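Antitoxin RnlB (PDB 6Y2P) neutralises the toxin RnlA as the short-lived antitoxin of a type II toxin-antitoxin system, blocking its endonuclease activity but not that of LsoA. Local coordinates at residues T95-L98 and R99-E103. Residues are numbered along the deposited sequence; the frame is centred on the assembly and turned at random.
Sequences TFTL and RNHPE
F96 and N100 meet at the C-terminal end of helix 88-99, where the chain turns through N100 and H101 into helix 102-106. N100 holds ND2 over one face of the F96 ring, its amide nearly perpendicular to it (80°). ND2 does the touching, offset toward the rim near CE2 and CZ. With CG anti to the backbone N (chi1 -173°), the F96 ring lies beside its own carbonyl carbon, toward the helix end. One residue earlier on the helix, T95 and R99 run side by side in the same direction: the methyl CG2 of T95 meets the guanidinium of R99 obliquely at NH2, while T95 OG1 is hydrogen-bonded to L91 O. Helical bonding persists to N100 N, which donates to F96 O at 3.0 Å; then H101 N reaches L98 O from well above the carbonyl plane as the helix gives way to the turn. The L98 side chain packs on M18, L53 and C54. The H101 ring presents its CD2 edge to T97 O and stacks on Y104. Across CG from CD2, ND1 of H101 donates to OE2 of E103 at 3.0 Å, in the H101 ring plane but 34° out of the carboxylate plane, on the syn side.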
# COMPACT_ATOMS: atom_id res chain seq x y z
N THR C 95 -22.70 -1.23 26.77
CA THR C 95 -23.02 0.07 26.19
C THR C 95 -23.30 1.10 27.28
O THR C 95 -22.82 2.24 27.21
CB THR C 95 -24.23 -0.05 25.27
OG1 THR C 95 -23.88 -0.88 24.16
CG2 THR C 95 -24.67 1.30 24.75
N PHE C 96 -24.06 0.71 28.31
CA PHE C 96 -24.32 1.62 29.42
C PHE C 96 -23.04 2.00 30.14
O PHE C 96 -22.83 3.18 30.45
CB PHE C 96 -25.30 0.97 30.39
CG PHE C 96 -25.79 1.87 31.48
CD1 PHE C 96 -26.46 3.04 31.19
CD2 PHE C 96 -25.64 1.51 32.81
CE1 PHE C 96 -26.94 3.86 32.19
CE2 PHE C 96 -26.12 2.32 33.83
CZ PHE C 96 -26.77 3.50 33.52
N THR C 97 -22.16 1.02 30.39
CA THR C 97 -20.93 1.30 31.12
C THR C 97 -20.08 2.31 30.36
O THR C 97 -19.54 3.26 30.95
CB THR C 97 -20.16 -0.00 31.39
OG1 THR C 97 -20.92 -0.83 32.28
CG2 THR C 97 -18.79 0.27 32.00
N LEU C 98 -20.02 2.18 29.03
CA LEU C 98 -19.30 3.16 28.22
C LEU C 98 -19.97 4.52 28.31
O LEU C 98 -19.29 5.54 28.51
CB LEU C 98 -19.27 2.72 26.76
CG LEU C 98 -18.30 1.64 26.32
CD1 LEU C 98 -18.63 1.21 24.93
CD2 LEU C 98 -16.93 2.22 26.37
N ARG C 99 -21.29 4.55 28.30
CA ARG C 99 -21.93 5.85 28.27
C ARG C 99 -21.78 6.58 29.59
O ARG C 99 -21.79 7.81 29.60
CB ARG C 99 -23.41 5.69 27.90
CG ARG C 99 -23.67 5.99 26.43
CD ARG C 99 -25.13 6.27 26.13
NE ARG C 99 -25.82 5.07 25.69
CZ ARG C 99 -26.32 4.91 24.47
NH1 ARG C 99 -26.20 5.88 23.57
NH2 ARG C 99 -26.95 3.78 24.15
N ASN C 100 -21.52 5.86 30.68
CA ASN C 100 -21.28 6.47 31.98
C ASN C 100 -19.82 6.82 32.22
O ASN C 100 -19.49 7.33 33.29
CB ASN C 100 -21.75 5.55 33.10
CG ASN C 100 -23.22 5.27 33.05
OD1 ASN C 100 -23.96 5.98 32.37
ND2 ASN C 100 -23.67 4.22 33.74
N HIS C 101 -18.93 6.50 31.29
CA HIS C 101 -17.51 6.78 31.43
C HIS C 101 -16.95 7.27 30.11
O HIS C 101 -16.14 6.59 29.48
CB HIS C 101 -16.75 5.52 31.84
CG HIS C 101 -17.05 5.02 33.21
ND1 HIS C 101 -16.24 5.32 34.29
CD2 HIS C 101 -18.01 4.19 33.68
CE1 HIS C 101 -16.73 4.73 35.37
NE2 HIS C 101 -17.81 4.04 35.03
N PRO C 102 -17.31 8.49 29.69
CA PRO C 102 -16.75 9.01 28.44
C PRO C 102 -15.24 9.07 28.46
O PRO C 102 -14.61 9.11 27.39
CB PRO C 102 -17.36 10.42 28.34
CG PRO C 102 -17.72 10.76 29.71
CD PRO C 102 -18.17 9.47 30.35
N GLU C 103 -14.64 9.05 29.65
CA GLU C 103 -13.18 9.07 29.72
C GLU C 103 -12.58 7.76 29.20
O GLU C 103 -11.46 7.77 28.68
CB GLU C 103 -12.75 9.38 31.16
CG GLU C 103 -12.69 8.20 32.12
CD GLU C 103 -14.00 7.96 32.84
OE1 GLU C 103 -15.03 8.49 32.37
OE2 GLU C 103 -13.99 7.23 33.88